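PDB 1W23: phosphoserine aminotransferase from Bacillus alcalophilus, which catalyses the reversible, pyridoxal-phosphate-dependent transamination between 3-phosphohydroxypyruvate and phosphoserine, and that yielding phosphohydroxythreonine, in amino-acid biosynthesis. Local coordinates for residues I93-L98 with E140-L145. Sequence-based numbering, arbitrary orientation.
Sequences IGNYVL and ENDAYL
Tyr96 and Tyr144 meet at their hydroxyl ends: Tyr144 OH gives its hydrogen to Tyr96 OH, 2.7 Å away, while the two rings stand at 83° to each other. Tyr144 reaches this point from the crowded position between its backbone N and carbonyl carbon (chi1 57°), which lays one ring face over Gly94, whose CA makes a CH-pi contact 4.1 Å from the ring centroid. A side chain at Gly94 would run into the Tyr144 hydroxyl, so glycine suits the place. A phenylalanine at Tyr96 would keep the ring but lose the acceptor for Tyr144 OH, and would probably leave that buried hydroxyl poorly satisfied.

The face carrying Ile93, Asn95 and Leu145 has its own polar pair. Asn95, with CG anti to its backbone N, directs ND2 to Asp142 OD2 at 2.9 Å; the bond is nearly straight (160°) and lies close to the amide plane, but meets the oxygen from above the carboxylate plane. An amide serves well here because it offers both donor and acceptor: ND2 also reaches Gln137 O, and OD1, which can only accept, takes a hydrogen bond from His117 ND1. His166 NE2 shares Asp142 OD2, and Asn139 ND2 holds OD1. Beyond this pair, Leu145 CD1 rests 4.0 Å from Val97 CG2.

Behind the side chains, the backbones run parallel. Ile93 N bonds to Asn141 O at 2.9 Å, Ala143 N to Ile93 O at 2.7 Å, and Asn95 N to Tyr144 O at 3.2 Å, bridging the corner at Ala143. Helices 75-87 and 101-111 cover the tyrosines. Strand 93-98 thus sits between 142-148 and 115-121 in the mixed seven-stranded sheet of the fold-type I aminotransferase large domain.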
ATOM      1  N   ILE A  93       1.896   1.343  30.300  1.00 13.31           N
ATOM      2  CA  ILE A  93       1.365   2.647  29.848  1.00 13.01           C
ATOM      3  C   ILE A  93       2.013   3.045  28.543  1.00 11.96           C
ATOM      4  O   ILE A  93       3.227   2.991  28.400  1.00 12.43           O
ATOM      5  CB  ILE A  93       1.668   3.711  30.928  1.00 14.29           C
ATOM      6  CG1 ILE A  93       0.951   3.375  32.253  1.00 17.34           C
ATOM      7  CG2 ILE A  93       1.332   5.103  30.447  1.00 16.19           C
ATOM      8  CD1 ILE A  93       1.363   4.297  33.429  1.00 19.47           C
ATOM      9  N   GLY A  94       1.180   3.497  27.595  1.00 12.12           N
ATOM     10  CA  GLY A  94       1.724   4.117  26.372  1.00 11.77           C
ATOM     11  C   GLY A  94       1.908   5.601  26.640  1.00 10.72           C
ATOM     12  O   GLY A  94       0.934   6.350  26.790  1.00 11.51           O
ATOM     13  N   ASN A  95       3.158   6.028  26.793  1.00 11.08           N
ATOM     14  CA  ASN A  95       3.483   7.393  27.218  1.00 10.70           C
ATOM     15  C   ASN A  95       3.873   8.228  26.003  1.00 10.29           C
ATOM     16  O   ASN A  95       4.740   7.788  25.237  1.00 11.42           O
ATOM     17  CB  ASN A  95       4.628   7.337  28.247  1.00 11.69           C
ATOM     18  CG  ASN A  95       4.730   8.579  29.103  1.00 11.64           C
ATOM     19  OD1 ASN A  95       3.925   9.516  28.951  1.00 12.91           O
ATOM     20  ND2 ASN A  95       5.701   8.595  30.043  1.00 12.18           N
ATOM     21  N   TYR A  96       3.233   9.361  25.795  1.00 10.57           N
ATOM     22  CA  TYR A  96       3.351  10.177  24.568  1.00 10.64           C
ATOM     23  C   TYR A  96       3.829  11.566  24.907  1.00 10.31           C
ATOM     24  O   TYR A  96       3.373  12.195  25.863  1.00 11.08           O
ATOM     25  CB  TYR A  96       1.929  10.301  23.873  1.00 11.13           C
ATOM     26  CG  TYR A  96       1.637   8.980  23.144  1.00 10.49           C
ATOM     27  CD1 TYR A  96       1.226   7.873  23.877  1.00 10.80           C
ATOM     28  CD2 TYR A  96       1.814   8.816  21.781  1.00 10.84           C
ATOM     29  CE1 TYR A  96       0.966   6.664  23.268  1.00 10.99           C
ATOM     30  CE2 TYR A  96       1.593   7.582  21.135  1.00 10.45           C
ATOM     31  CZ  TYR A  96       1.161   6.519  21.877  1.00 10.22           C
ATOM     32  OH  TYR A  96       0.977   5.273  21.319  1.00 11.49           O
ATOM     33  N   VAL A  97       4.698  12.112  24.049  1.00 10.08           N
ATOM     34  CA  VAL A  97       5.071  13.508  24.066  1.00 10.24           C
ATOM     35  C   VAL A  97       4.281  14.186  22.954  1.00 10.03           C
ATOM     36  O   VAL A  97       4.415  13.825  21.768  1.00  9.95           O
ATOM     37  CB  VAL A  97       6.570  13.750  23.894  1.00 10.28           C
ATOM     38  CG1 VAL A  97       6.918  15.247  23.946  1.00 11.46           C
ATOM     39  CG2 VAL A  97       7.394  12.996  24.925  1.00 11.49           C
ATOM     40  N   LEU A  98       3.441  15.160  23.301  1.00 10.20           N
ATOM     41  CA  LEU A  98       2.608  15.829  22.329  1.00 10.56           C
ATOM     42  C   LEU A  98       3.276  17.102  21.788  1.00  9.99           C
ATOM     43  O   LEU A  98       3.476  18.060  22.550  1.00 10.58           O
ATOM     44  CB  LEU A  98       1.257  16.206  22.904  1.00 10.90           C
ATOM     45  CG  LEU A  98       0.390  15.006  23.400  1.00 11.71           C
ATOM     46  CD1 LEU A  98      -0.959  15.509  23.918  1.00 13.12           C
ATOM     47  CD2 LEU A  98       0.195  13.972  22.294  1.00 13.19           C
ATOM     48  N   GLU A 140       7.426   4.160  35.725  1.00 16.38           N
ATOM     49  CA  GLU A 140       8.184   2.898  35.793  1.00 17.21           C
ATOM     50  C   GLU A 140       7.572   1.792  34.887  1.00 15.27           C
ATOM     51  O   GLU A 140       8.323   0.937  34.394  1.00 18.87           O
ATOM     52  CB  GLU A 140       8.250   2.459  37.238  1.00 23.94           C
ATOM     53  CG  GLU A 140       6.916   2.074  37.995  1.00 31.26           C
ATOM     54  CD  GLU A 140       7.305   1.476  39.363  1.00 36.55           C
ATOM     55  OE1 GLU A 140       7.359   2.053  40.523  1.00 25.94           O
ATOM     56  OE2 GLU A 140       7.580   0.215  39.241  1.00 25.70           O
ATOM     57  N   ASN A 141       6.258   1.845  34.730  1.00 13.63           N
ATOM     58  CA  ASN A 141       5.568   0.833  33.938  1.00 14.11           C
ATOM     59  C   ASN A 141       5.237   1.346  32.545  1.00 14.11           C
ATOM     60  O   ASN A 141       4.313   0.808  31.889  1.00 15.53           O
ATOM     61  CB  ASN A 141       4.321   0.329  34.673  1.00 16.31           C
ATOM     62  CG  ASN A 141       3.280   1.403  34.962  1.00 15.28           C
ATOM     63  OD1 ASN A 141       3.660   2.524  35.357  1.00 16.02           O
ATOM     64  ND2 ASN A 141       1.992   1.109  34.836  1.00 17.83           N
ATOM     65  N   ASP A 142       5.935   2.364  32.035  1.00 14.35           N
ATOM     66  CA  ASP A 142       5.810   2.716  30.620  1.00 12.80           C
ATOM     67  C   ASP A 142       6.150   1.524  29.745  1.00 12.92           C
ATOM     68  O   ASP A 142       7.206   0.882  29.883  1.00 14.20           O
ATOM     69  CB  ASP A 142       6.724   3.884  30.248  1.00 13.05           C
ATOM     70  CG  ASP A 142       6.269   5.227  30.750  1.00 13.05           C
ATOM     71  OD1 ASP A 142       5.062   5.431  31.048  1.00 13.73           O
ATOM     72  OD2 ASP A 142       7.139   6.145  30.815  1.00 14.24           O
ATOM     73  N   ALA A 143       5.278   1.240  28.769  1.00 12.62           N
ATOM     74  CA  ALA A 143       5.591   0.270  27.707  1.00 13.19           C
ATOM     75  C   ALA A 143       6.595   0.875  26.717  1.00 12.72           C
ATOM     76  O   ALA A 143       7.413   0.165  26.089  1.00 13.87           O
ATOM     77  CB  ALA A 143       4.324  -0.142  26.976  1.00 15.17           C
ATOM     78  N   TYR A 144       6.550   2.178  26.527  1.00 12.12           N
ATOM     79  CA  TYR A 144       7.362   2.939  25.584  1.00 11.49           C
ATOM     80  C   TYR A 144       7.110   4.387  25.846  1.00 11.11           C
ATOM     81  O   TYR A 144       6.137   4.778  26.495  1.00 11.35           O
ATOM     82  CB  TYR A 144       6.991   2.555  24.153  1.00 11.90           C
ATOM     83  CG  TYR A 144       5.558   2.707  23.742  1.00 11.43           C
ATOM     84  CD1 TYR A 144       4.735   1.566  23.715  1.00 12.70           C
ATOM     85  CD2 TYR A 144       4.996   3.928  23.401  1.00 11.08           C
ATOM     86  CE1 TYR A 144       3.402   1.661  23.359  1.00 13.07           C
ATOM     87  CE2 TYR A 144       3.670   4.027  23.063  1.00 11.25           C
ATOM     88  CZ  TYR A 144       2.874   2.913  23.022  1.00 12.70           C
ATOM     89  OH  TYR A 144       1.543   2.971  22.673  1.00 13.63           O
ATOM     90  N   LEU A 145       7.990   5.231  25.272  1.00 10.94           N
ATOM     91  CA  LEU A 145       7.807   6.676  25.182  1.00 11.01           C
ATOM     92  C   LEU A 145       7.783   7.028  23.706  1.00 10.34           C
ATOM     93  O   LEU A 145       8.761   6.700  23.010  1.00 11.27           O
ATOM     94  CB  LEU A 145       8.941   7.435  25.868  1.00 11.39           C
ATOM     95  CG  LEU A 145       8.785   8.965  25.850  1.00 12.28           C
ATOM     96  CD1 LEU A 145       7.597   9.392  26.686  1.00 13.57           C
ATOM     97  CD2 LEU A 145      10.079   9.607  26.296  1.00 14.40           C
TER